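Local coordinates for conjugal transfer protein-like C-terminal domain-containing protein (Enterococcus faecalis, PDB 4EC6) that is of unproven function but probably serves as a membrane-bound, VirB8-like component of the type IV secretion machinery that transfers a Gram-positive conjugative plasmid, at residues F60-L65 and K103-Y108; T66-Q71 and S93-L98; V119-N124 and I136-E141; S131-I136 and T156-N161. All coordinates share one frame; numbering follows the deposited sequence.

Overall arrangement
Interactions 1, 3 and 4 all involve the four-stranded antiparallel sheet of this NTF2-like domain. Interaction 1 lays helix 54-68 against edge strand 101-112 through an arginine and two aliphatic residues. About 7 Å away between centres, interaction 3 pairs the two middle strands and is the most deeply buried contact, with straight backbone bonds and an aromatic core facing the helix. Interaction 4 shares I136 with it but lies about 15 Å from the chain centre, where a surface salt bridge and a selenomethionine-aromatic cluster replace that core. Interaction 2, at the helix C-terminus, relies on ring packing and a water bridge. Interactions 1, 3 and 4 also touch the second subunit.

Interaction 1 of 4, residues F60-L65 and K103-Y108; sequences FGRYFL and KSVNYY
A charged side chain, R62, makes much of the contact between a helix and a strand, laying its guanidinium along the backbone of V105-Y107. R62 NH1 reaches the carbonyl O of V105 at 3.0 Å, but the N-H...O angle of 132° marks this as a weak hydrogen bond. R62 NH2 comes within 3.4 Å of the backbone N of Y107; both are donors, so this is proximity without a bond. The R62 chain is extended from CG to NE (chi2 156°, chi3 -174°), which carries the flat group across the gap from a helix whose short axis passes 9.7 Å from that of the strand. V105 CG1 sits over one face of the guanidinium, 3.9 Å from R62 NH1, and also touches R62 CG at 3.9 Å; the two side chains run past one another, pointing opposite ways. One turn along the helix, L65 CD1 meets the same V105 methyl at 4.0 Å, and L65 continues onto Y121 and I136 on the helix-facing side of the sheet. The stronger polar partner of R62 lies within its own helix, where NE forms a salt bridge with D58. N106 of the third subunit also packs against R62. D58 therefore probably does more than the V105 carbonyl to orient the guanidinium, while apolar contact through V105 CG1 joins helix to strand.

Interaction 2 of 4, residues T66-Q71 and S93-L98; sequences TYYFSQ and SDWKAL
The ring of Y68 turns its edge to the face of W95: the planes stand at 82° and the centroids of the Y68 ring and the six-membered W95 ring lie 5.7 Å apart, an offset edge-to-face pair. W95 CE3 lies near the plane of the tyrosine at its CD1-CE1 edge, 3.9 Å from Y68 CE1. Along the other flank of Y68, L98 CD1 approaches CE2 obliquely at 3.8 Å, so the tyrosine is held between tryptophan and leucine. The same leucine methyl reaches F69 CE1 at 4.3 Å. Y68 arrives there because its CG is anti to the backbone N (chi1 -173°), which sends the ring across to the loop although its CB does not point that way. Beyond the rings, A97 CB rests 3.7 Å from both S70 O and Q71 O, a close backbone-to-methyl fit with no direct hydrogen bond between the segments. A water supplies the polar link, accepting from L98 N at 2.9 Å and lying 2.7 Å from each of Y68 O and S70 O. Y68 O also receives the hydroxyl of Y78 from helix 75-82, while P153 touches both Y68 and W95. F69 leaves helical angles directly after Y68, so the contact marks a helix C-terminus in an NTF2-like fold, where the carbonyls of Y68 and of S70 just beyond share a water with the loop that leads into the sheet.

Interaction 3 of 4, residues V119-N124 and I136-E141; sequences VEYLLN and ITFEVE
The central beta hairpin of the sheet, strands 117-126 and 131-142, brings V119-Y121 and I136-F138 together as antiparallel neighbours. Two hydrogen-bonded pairs, V119 with F138 and Y121 with I136, flank the non-hydrogen-bonded pair of E120 and T137. V119 N donates to F138 O at 2.9 Å with an N-H...O angle of 170°, and F138 N returns the bond to V119 O at 3.3 Å. Y121 N to I136 O measures 2.9 Å, and I136 N to Y121 O 3.0 Å. Between these pairs the CA-H of E120 points at I136 O and that of T137 at V119 O.

On the face carrying V119, Y121, I136 and F138, a methyl packs on an aromatic ring: V119 CG2 stands 3.7 Å from the F138 ring centroid and 18° off its normal, a CH-pi contact. F138 CG takes the crowded position between backbone N and carbonyl carbon (chi1 59°), which folds the ring back over V119. Y121 meets F138 rim to rim with nearly parallel planes, Y121 CE2 3.9 Å from F138 CZ. I136 CG2 touches both Y121 CB and L123 CD1, each at 3.8 Å. Helix 54-68 closes this face through L65 and I57, and the Y121 hydroxyl bonds to D58 O. On the other face E120 and T137 project together and share a water, which donates to E120 OE2. Such a curved antiparallel sheet, with an aromatic-aliphatic face packed under a helix, is typical of the NTF2-like fold that this domain shares with VirB8 proteins.

Interaction 4 of 4, residues S131-I136 and T156-N161; sequences SKMQKI and TDFSFN
K132 and D157 form a salt bridge at the open end of the beta hairpin made by strands 131-142 and 147-157, away from its turn. K132 NZ lies 2.9 Å from D157 OD1 and 3.0 Å from D157 OD2, so the lysine straddles both carboxylate oxygens, although each hydrogen bond is weak. Q134 NE2 also comes to 3.1 Å from D157 OD1. Two backbone bonds continue the antiparallel pairing: K135 N donates to T156 O, and T156 N to K135 O at 2.9 Å, with N-H...O angles of 162° and 159°. A water joins T156 OG1 to K135 O, its bond to the carbonyl being weak.

Beyond D157 the chain leaves the sheet edge, and the contact becomes apolar. F158 CB packs on K135 CB at 4.1 Å. With CG anti to the backbone N (chi1 174°), the F158 ring runs out alongside M133, a selenomethionine. M133 SE lies in the plane of the F158 ring at its edge, 5.3 Å from the centroid, and meets the F160 ring obliquely, two Met-aromatic contacts. L122 borders this cluster from strand 117-126, while F60 and Y63 of the second subunit set their rings edge-to-face with F160, tying the C-terminal tail into the trimer. F158 CE2 sits over the centre of the F160 ring, and M133 CE touches F160 CE2 at 3.4 Å and F158 CD2 at 3.6 Å.

Interaction 1 of 4, residues F60-L65 and K103-Y108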
# COMPACT_ATOMS: atom_id res chain seq x y z
N PHE A 60 10.81 -2.80 -2.44
CA PHE A 60 11.65 -3.80 -3.08
C PHE A 60 11.00 -5.20 -2.97
O PHE A 60 10.89 -5.95 -3.95
CB PHE A 60 13.04 -3.80 -2.46
CG PHE A 60 13.92 -4.89 -2.95
CD1 PHE A 60 14.57 -4.80 -4.18
CD2 PHE A 60 14.10 -6.01 -2.20
CE1 PHE A 60 15.37 -5.83 -4.64
CE2 PHE A 60 14.92 -7.04 -2.67
CZ PHE A 60 15.56 -6.95 -3.87
N GLY A 61 10.58 -5.55 -1.76
CA GLY A 61 10.00 -6.86 -1.56
C GLY A 61 8.77 -7.05 -2.44
O GLY A 61 8.51 -8.16 -2.94
N ARG A 62 8.00 -5.98 -2.66
CA ARG A 62 6.80 -6.12 -3.50
C ARG A 62 7.16 -6.46 -4.91
O ARG A 62 6.51 -7.29 -5.53
CB ARG A 62 5.92 -4.88 -3.43
CG ARG A 62 5.07 -4.83 -2.17
CD ARG A 62 4.73 -3.38 -1.90
NE ARG A 62 4.03 -3.19 -0.63
CZ ARG A 62 2.72 -3.45 -0.48
NH1 ARG A 62 2.00 -3.94 -1.49
NH2 ARG A 62 2.13 -3.26 0.67
N TYR A 63 8.20 -5.79 -5.43
CA TYR A 63 8.62 -5.99 -6.79
C TYR A 63 9.11 -7.42 -6.97
O TYR A 63 8.60 -8.15 -7.84
CB TYR A 63 9.64 -4.96 -7.20
CG TYR A 63 9.02 -3.74 -7.85
CD1 TYR A 63 8.72 -3.72 -9.22
CD2 TYR A 63 8.68 -2.66 -7.09
CE1 TYR A 63 8.13 -2.61 -9.80
CE2 TYR A 63 8.08 -1.56 -7.64
CZ TYR A 63 7.81 -1.52 -8.99
OH TYR A 63 7.22 -0.37 -9.47
N PHE A 64 9.98 -7.86 -6.07
CA PHE A 64 10.37 -9.26 -6.03
C PHE A 64 9.17 -10.20 -5.99
O PHE A 64 9.17 -11.18 -6.72
CB PHE A 64 11.32 -9.55 -4.85
CG PHE A 64 11.56 -11.03 -4.59
CD1 PHE A 64 12.35 -11.79 -5.44
CD2 PHE A 64 11.04 -11.64 -3.45
CE1 PHE A 64 12.60 -13.13 -5.18
CE2 PHE A 64 11.26 -12.97 -3.20
CZ PHE A 64 12.05 -13.72 -4.07
N LEU A 65 8.16 -9.94 -5.15
CA LEU A 65 7.02 -10.87 -5.08
C LEU A 65 6.24 -11.05 -6.40
O LEU A 65 5.76 -12.13 -6.74
CB LEU A 65 6.07 -10.50 -3.94
CG LEU A 65 6.61 -10.83 -2.56
CD1 LEU A 65 5.81 -10.19 -1.44
CD2 LEU A 65 6.59 -12.32 -2.39
N LYS A 103 -3.25 -12.35 -5.23
CA LYS A 103 -4.41 -11.43 -5.30
C LYS A 103 -4.15 -10.13 -4.57
O LYS A 103 -4.73 -9.11 -4.92
CB LYS A 103 -5.69 -12.02 -4.70
CG LYS A 103 -6.10 -13.39 -5.23
CD LYS A 103 -6.25 -13.44 -6.75
CE LYS A 103 -7.41 -12.58 -7.23
NZ LYS A 103 -7.03 -11.99 -8.55
N SER A 104 -3.31 -10.16 -3.53
CA SER A 104 -2.98 -8.98 -2.78
C SER A 104 -1.73 -9.17 -1.92
O SER A 104 -1.41 -10.29 -1.48
CB SER A 104 -4.16 -8.48 -1.92
OG SER A 104 -4.15 -9.10 -0.67
N VAL A 105 -1.06 -8.04 -1.67
CA VAL A 105 0.16 -8.05 -0.92
C VAL A 105 0.13 -6.92 0.09
O VAL A 105 -0.08 -5.78 -0.28
CB VAL A 105 1.38 -7.85 -1.88
CG1 VAL A 105 2.67 -7.77 -1.09
CG2 VAL A 105 1.39 -8.95 -2.92
N ASN A 106 0.34 -7.24 1.35
CA ASN A 106 0.48 -6.21 2.36
C ASN A 106 1.74 -6.42 3.13
O ASN A 106 2.01 -7.52 3.59
CB ASN A 106 -0.70 -6.21 3.34
CG ASN A 106 -1.99 -5.76 2.68
OD1 ASN A 106 -2.22 -4.59 2.48
ND2 ASN A 106 -2.81 -6.68 2.33
N TYR A 107 2.53 -5.37 3.26
CA TYR A 107 3.75 -5.43 4.05
C TYR A 107 3.46 -5.69 5.50
O TYR A 107 2.60 -5.05 6.06
CB TYR A 107 4.51 -4.10 3.91
CG TYR A 107 5.83 -4.06 4.62
CD1 TYR A 107 6.85 -4.96 4.28
CD2 TYR A 107 6.07 -3.12 5.60
CE1 TYR A 107 8.09 -4.89 4.91
CE2 TYR A 107 7.28 -3.03 6.24
CZ TYR A 107 8.30 -3.91 5.90
OH TYR A 107 9.53 -3.86 6.56
N TYR A 108 4.21 -6.60 6.13
CA TYR A 108 3.93 -7.01 7.51
C TYR A 108 5.13 -6.78 8.44
O TYR A 108 5.20 -7.30 9.55
CB TYR A 108 3.43 -8.47 7.53
CG TYR A 108 2.48 -8.81 8.68
CD1 TYR A 108 1.37 -8.05 8.94
CD2 TYR A 108 2.70 -9.92 9.51
CE1 TYR A 108 0.51 -8.32 9.98
CE2 TYR A 108 1.83 -10.24 10.55
CZ TYR A 108 0.73 -9.42 10.78
OH TYR A 108 -0.16 -9.69 11.81

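Interaction 2 of 4, residues T66-Q71 and S93-L98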
# COMPACT_ATOMS: atom_id res chain seq x y z
N THR A 66 6.14 -9.97 -7.16
CA THR A 66 5.59 -9.99 -8.47
C THR A 66 6.32 -11.01 -9.37
O THR A 66 5.68 -11.76 -10.07
CB THR A 66 5.70 -8.57 -8.99
OG1 THR A 66 4.74 -7.76 -8.29
CG2 THR A 66 5.42 -8.52 -10.44
N TYR A 67 7.64 -11.07 -9.35
CA TYR A 67 8.34 -12.02 -10.17
C TYR A 67 8.37 -13.44 -9.54
O TYR A 67 8.21 -14.45 -10.20
CB TYR A 67 9.73 -11.48 -10.51
CG TYR A 67 9.62 -10.34 -11.45
CD1 TYR A 67 9.22 -10.55 -12.81
CD2 TYR A 67 9.82 -9.03 -11.03
CE1 TYR A 67 9.06 -9.50 -13.70
CE2 TYR A 67 9.65 -7.96 -11.92
CZ TYR A 67 9.27 -8.21 -13.24
OH TYR A 67 9.13 -7.19 -14.11
N TYR A 68 8.51 -13.50 -8.25
CA TYR A 68 8.51 -14.74 -7.55
C TYR A 68 7.18 -15.43 -7.71
O TYR A 68 7.15 -16.63 -7.84
CB TYR A 68 8.78 -14.48 -6.08
CG TYR A 68 8.95 -15.73 -5.28
CD1 TYR A 68 10.08 -16.58 -5.49
CD2 TYR A 68 8.03 -16.07 -4.29
CE1 TYR A 68 10.23 -17.74 -4.75
CE2 TYR A 68 8.17 -17.23 -3.55
CZ TYR A 68 9.25 -18.04 -3.79
OH TYR A 68 9.36 -19.13 -3.04
N PHE A 69 6.08 -14.68 -7.73
CA PHE A 69 4.77 -15.32 -7.90
C PHE A 69 4.31 -15.40 -9.37
O PHE A 69 3.17 -15.77 -9.64
CB PHE A 69 3.68 -14.70 -7.00
CG PHE A 69 3.68 -15.26 -5.61
CD1 PHE A 69 2.86 -16.35 -5.28
CD2 PHE A 69 4.49 -14.72 -4.63
CE1 PHE A 69 2.86 -16.88 -4.00
CE2 PHE A 69 4.52 -15.26 -3.36
CZ PHE A 69 3.72 -16.34 -3.05
N SER A 70 5.19 -15.07 -10.30
CA SER A 70 4.88 -15.18 -11.69
C SER A 70 4.50 -16.63 -12.01
O SER A 70 5.01 -17.61 -11.42
CB SER A 70 6.09 -14.79 -12.51
OG SER A 70 6.02 -15.43 -13.79
N GLN A 71 3.60 -16.77 -12.96
CA GLN A 71 3.21 -18.12 -13.32
C GLN A 71 3.88 -18.73 -14.54
O GLN A 71 3.59 -19.88 -14.83
CB GLN A 71 1.72 -18.23 -13.36
CG GLN A 71 1.22 -18.30 -11.96
CD GLN A 71 -0.24 -18.59 -11.94
OE1 GLN A 71 -1.04 -17.71 -11.62
NE2 GLN A 71 -0.61 -19.82 -12.31
N SER A 93 18.58 -22.43 -8.98
CA SER A 93 18.49 -23.41 -10.10
C SER A 93 17.23 -24.33 -10.06
O SER A 93 16.73 -24.74 -11.10
CB SER A 93 19.74 -24.27 -10.16
OG SER A 93 19.80 -25.09 -8.98
N ASP A 94 16.72 -24.62 -8.86
CA ASP A 94 15.47 -25.42 -8.73
C ASP A 94 14.13 -24.66 -8.46
O ASP A 94 13.11 -25.28 -8.25
CB ASP A 94 15.66 -26.59 -7.72
CG ASP A 94 16.83 -27.53 -8.12
OD1 ASP A 94 17.67 -27.87 -7.25
OD2 ASP A 94 16.95 -27.91 -9.32
N TRP A 95 14.12 -23.33 -8.49
CA TRP A 95 12.88 -22.60 -8.23
C TRP A 95 12.03 -22.73 -9.44
O TRP A 95 12.51 -22.47 -10.52
CB TRP A 95 13.16 -21.13 -7.94
CG TRP A 95 13.90 -20.87 -6.65
CD1 TRP A 95 14.58 -21.78 -5.84
CD2 TRP A 95 14.11 -19.59 -5.99
NE1 TRP A 95 15.12 -21.16 -4.78
CE2 TRP A 95 14.89 -19.86 -4.81
CE3 TRP A 95 13.74 -18.27 -6.27
CZ2 TRP A 95 15.28 -18.86 -3.95
CZ3 TRP A 95 14.14 -17.27 -5.38
CH2 TRP A 95 14.89 -17.56 -4.26
N LYS A 96 10.78 -23.12 -9.28
CA LYS A 96 9.82 -23.11 -10.38
C LYS A 96 8.61 -22.25 -10.03
O LYS A 96 8.38 -21.92 -8.86
CB LYS A 96 9.33 -24.53 -10.68
CG LYS A 96 10.39 -25.47 -11.22
CD LYS A 96 10.02 -26.92 -10.88
CE LYS A 96 11.28 -27.78 -10.76
NZ LYS A 96 11.09 -29.07 -10.01
N ALA A 97 7.82 -21.91 -11.05
CA ALA A 97 6.55 -21.22 -10.84
C ALA A 97 5.81 -22.05 -9.83
O ALA A 97 5.87 -23.27 -9.87
CB ALA A 97 5.78 -21.12 -12.14
N LEU A 98 5.15 -21.41 -8.87
CA LEU A 98 4.53 -22.13 -7.77
C LEU A 98 3.08 -22.49 -8.06
O LEU A 98 2.47 -23.14 -7.24
CB LEU A 98 4.60 -21.29 -6.49
CG LEU A 98 5.96 -20.85 -5.95
CD1 LEU A 98 5.76 -19.93 -4.76
CD2 LEU A 98 6.73 -22.07 -5.50
O HOH W 1 5.52 -18.50 -8.95

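Interaction 3 of 4, residues V119-N124 and I136-E141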
# COMPACT_ATOMS: atom_id res chain seq x y z
N VAL A 119 12.02 -9.83 6.18
CA VAL A 119 10.77 -9.11 5.90
C VAL A 119 9.59 -10.07 5.84
O VAL A 119 9.72 -11.20 5.40
CB VAL A 119 10.84 -8.21 4.63
CG1 VAL A 119 12.08 -7.36 4.65
CG2 VAL A 119 10.88 -9.02 3.35
N GLU A 120 8.42 -9.62 6.24
CA GLU A 120 7.21 -10.44 6.06
C GLU A 120 6.15 -9.71 5.32
O GLU A 120 6.03 -8.48 5.45
CB GLU A 120 6.64 -10.83 7.41
CG GLU A 120 7.67 -11.47 8.32
CD GLU A 120 7.10 -11.85 9.67
OE1 GLU A 120 5.96 -11.49 9.97
OE2 GLU A 120 7.79 -12.50 10.45
N TYR A 121 5.35 -10.46 4.55
CA TYR A 121 4.14 -9.95 3.91
C TYR A 121 2.96 -10.88 4.16
O TYR A 121 3.11 -12.11 4.27
CB TYR A 121 4.34 -9.78 2.42
CG TYR A 121 5.47 -8.85 2.02
CD1 TYR A 121 5.20 -7.60 1.45
CD2 TYR A 121 6.80 -9.22 2.19
CE1 TYR A 121 6.22 -6.73 1.10
CE2 TYR A 121 7.83 -8.37 1.82
CZ TYR A 121 7.52 -7.12 1.28
OH TYR A 121 8.53 -6.27 0.93
N LEU A 122 1.77 -10.31 4.23
CA LEU A 122 0.54 -11.11 4.20
C LEU A 122 0.01 -11.13 2.79
O LEU A 122 -0.08 -10.09 2.16
CB LEU A 122 -0.53 -10.52 5.12
CG LEU A 122 -0.21 -10.64 6.58
CD1 LEU A 122 -1.54 -10.56 7.31
CD2 LEU A 122 0.54 -11.94 6.94
N LEU A 123 -0.37 -12.31 2.29
CA LEU A 123 -0.82 -12.44 0.93
C LEU A 123 -2.20 -13.09 0.88
O LEU A 123 -2.56 -13.91 1.74
CB LEU A 123 0.16 -13.33 0.16
CG LEU A 123 1.66 -13.12 0.30
CD1 LEU A 123 2.46 -14.19 -0.43
CD2 LEU A 123 2.03 -11.77 -0.30
N ASN A 124 -2.97 -12.73 -0.11
CA ASN A 124 -4.09 -13.56 -0.48
C ASN A 124 -3.59 -14.26 -1.73
O ASN A 124 -3.34 -13.59 -2.76
CB ASN A 124 -5.34 -12.74 -0.84
CG ASN A 124 -6.00 -12.08 0.37
OD1 ASN A 124 -6.01 -12.62 1.50
ND2 ASN A 124 -6.62 -10.89 0.14
N ILE A 136 4.44 -14.74 3.95
CA ILE A 136 5.69 -15.02 3.30
C ILE A 136 6.81 -14.23 3.99
O ILE A 136 6.66 -13.05 4.26
CB ILE A 136 5.62 -14.73 1.79
CG1 ILE A 136 6.78 -15.42 1.12
CG2 ILE A 136 5.58 -13.23 1.49
CD1 ILE A 136 6.67 -15.44 -0.37
N THR A 137 7.90 -14.94 4.28
CA THR A 137 9.08 -14.44 4.97
C THR A 137 10.32 -14.73 4.09
O THR A 137 10.44 -15.77 3.45
CB THR A 137 9.20 -15.19 6.31
OG1 THR A 137 7.91 -15.22 6.90
CG2 THR A 137 10.14 -14.51 7.29
N PHE A 138 11.22 -13.77 4.00
CA PHE A 138 12.49 -13.95 3.34
C PHE A 138 13.46 -12.86 3.82
O PHE A 138 13.05 -11.83 4.34
CB PHE A 138 12.33 -13.96 1.84
CG PHE A 138 11.72 -12.72 1.25
CD1 PHE A 138 12.54 -11.67 0.80
CD2 PHE A 138 10.34 -12.62 1.06
CE1 PHE A 138 11.98 -10.54 0.22
CE2 PHE A 138 9.79 -11.47 0.46
CZ PHE A 138 10.60 -10.44 0.04
N GLU A 139 14.75 -13.07 3.66
CA GLU A 139 15.70 -12.01 4.04
C GLU A 139 16.22 -11.19 2.87
O GLU A 139 16.16 -11.61 1.74
CB GLU A 139 16.81 -12.58 4.89
CG GLU A 139 16.19 -13.30 6.04
CD GLU A 139 17.20 -14.04 6.87
OE1 GLU A 139 18.43 -13.69 6.79
OE2 GLU A 139 16.76 -14.99 7.59
N VAL A 140 16.75 -10.03 3.18
CA VAL A 140 17.06 -8.99 2.18
C VAL A 140 18.29 -8.28 2.71
O VAL A 140 18.41 -8.11 3.89
CB VAL A 140 15.88 -8.02 2.11
CG1 VAL A 140 16.27 -6.67 1.54
CG2 VAL A 140 14.83 -8.64 1.23
N GLU A 141 19.24 -7.94 1.85
CA GLU A 141 20.47 -7.25 2.26
C GLU A 141 20.71 -6.07 1.36
O GLU A 141 20.33 -6.10 0.18
CB GLU A 141 21.66 -8.18 2.29
CG GLU A 141 21.61 -9.20 3.43
CD GLU A 141 22.68 -10.28 3.29
OE1 GLU A 141 23.69 -10.06 2.57
OE2 GLU A 141 22.51 -11.38 3.88
O HOH W 2 8.03 -15.37 10.04

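Interaction 4 of 4, residues S131-I136 and T156-N161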
# COMPACT_ATOMS: atom_id res chain seq x y z
N SER A 131 -9.34 -19.19 -2.43
CA SER A 131 -8.46 -18.17 -1.89
C SER A 131 -8.09 -18.45 -0.42
O SER A 131 -8.87 -19.01 0.32
CB SER A 131 -9.16 -16.83 -2.00
OG SER A 131 -8.59 -15.91 -1.11
N LYS A 132 -6.89 -18.07 -0.01
CA LYS A 132 -6.54 -18.17 1.41
C LYS A 132 -5.45 -17.17 1.77
O LYS A 132 -4.69 -16.72 0.90
CB LYS A 132 -6.14 -19.61 1.83
CG LYS A 132 -4.90 -20.16 1.12
CD LYS A 132 -4.61 -21.63 1.45
CE LYS A 132 -4.55 -21.90 2.95
NZ LYS A 132 -3.73 -23.10 3.29
N MSE A 133 -5.42 -16.83 3.04
CA MSE A 133 -4.42 -15.97 3.62
C MSE A 133 -3.12 -16.70 3.85
O MSE A 133 -3.08 -17.73 4.48
CB MSE A 133 -4.95 -15.54 4.98
CG MSE A 133 -5.43 -14.11 4.88
SE MSE A 133 -5.68 -13.35 6.71
CE MSE A 133 -4.24 -12.03 6.52
N GLN A 134 -2.02 -16.15 3.34
CA GLN A 134 -0.71 -16.69 3.68
C GLN A 134 0.24 -15.59 4.14
O GLN A 134 0.04 -14.42 3.87
CB GLN A 134 -0.12 -17.49 2.49
CG GLN A 134 -0.89 -18.78 2.23
CD GLN A 134 -0.04 -19.88 1.62
OE1 GLN A 134 0.13 -19.96 0.39
NE2 GLN A 134 0.43 -20.78 2.46
N LYS A 135 1.25 -16.00 4.89
CA LYS A 135 2.40 -15.17 5.18
C LYS A 135 3.65 -15.68 4.43
O LYS A 135 3.85 -16.88 4.26
CB LYS A 135 2.64 -15.10 6.67
CG LYS A 135 4.01 -14.58 6.99
CD LYS A 135 3.94 -13.82 8.29
CE LYS A 135 4.14 -14.72 9.48
NZ LYS A 135 3.74 -13.91 10.68
N ILE A 136 4.44 -14.74 3.95
CA ILE A 136 5.69 -15.02 3.30
C ILE A 136 6.81 -14.23 3.99
O ILE A 136 6.66 -13.05 4.26
CB ILE A 136 5.62 -14.73 1.79
CG1 ILE A 136 6.78 -15.42 1.12
CG2 ILE A 136 5.58 -13.23 1.49
CD1 ILE A 136 6.67 -15.44 -0.37
N THR A 156 3.76 -19.71 4.62
CA THR A 156 3.11 -20.48 5.67
C THR A 156 1.69 -20.01 5.81
O THR A 156 1.39 -18.87 5.49
CB THR A 156 3.78 -20.27 7.03
OG1 THR A 156 3.86 -18.87 7.33
CG2 THR A 156 5.20 -20.86 7.06
N ASP A 157 0.82 -20.87 6.32
CA ASP A 157 -0.59 -20.51 6.55
C ASP A 157 -0.67 -19.48 7.67
O ASP A 157 0.18 -19.44 8.52
CB ASP A 157 -1.39 -21.74 6.92
CG ASP A 157 -1.72 -22.63 5.72
OD1 ASP A 157 -1.28 -22.36 4.56
OD2 ASP A 157 -2.44 -23.63 5.97
N PHE A 158 -1.68 -18.62 7.66
CA PHE A 158 -1.72 -17.53 8.57
C PHE A 158 -3.16 -17.19 8.92
O PHE A 158 -4.06 -17.34 8.10
CB PHE A 158 -1.04 -16.26 7.96
CG PHE A 158 -1.20 -15.03 8.83
CD1 PHE A 158 -0.25 -14.72 9.83
CD2 PHE A 158 -2.32 -14.20 8.70
CE1 PHE A 158 -0.42 -13.60 10.65
CE2 PHE A 158 -2.47 -13.07 9.51
CZ PHE A 158 -1.51 -12.77 10.49
N SER A 159 -3.36 -16.70 10.13
CA SER A 159 -4.59 -15.97 10.45
C SER A 159 -4.33 -15.07 11.65
O SER A 159 -3.30 -15.20 12.31
CB SER A 159 -5.75 -16.92 10.73
OG SER A 159 -5.47 -17.60 11.94
N PHE A 160 -5.26 -14.14 11.90
CA PHE A 160 -5.15 -13.13 12.96
C PHE A 160 -5.51 -13.63 14.37
O PHE A 160 -5.23 -12.97 15.37
CB PHE A 160 -6.04 -11.94 12.57
CG PHE A 160 -5.49 -11.14 11.43
CD1 PHE A 160 -4.24 -10.48 11.56
CD2 PHE A 160 -6.16 -11.08 10.22
CE1 PHE A 160 -3.70 -9.78 10.52
CE2 PHE A 160 -5.62 -10.36 9.18
CZ PHE A 160 -4.40 -9.70 9.33
N ASN A 161 -6.10 -14.82 14.43
CA ASN A 161 -6.73 -15.35 15.65
C ASN A 161 -5.76 -15.84 16.72
O ASN A 161 -6.16 -16.38 17.75
CB ASN A 161 -7.71 -16.45 15.29
CG ASN A 161 -8.95 -15.91 14.61
OD1 ASN A 161 -9.74 -15.17 15.21
ND2 ASN A 161 -9.14 -16.27 13.33
OXT ASN A 161 -4.55 -15.70 16.56
O HOH W 3 6.07 -17.16 6.14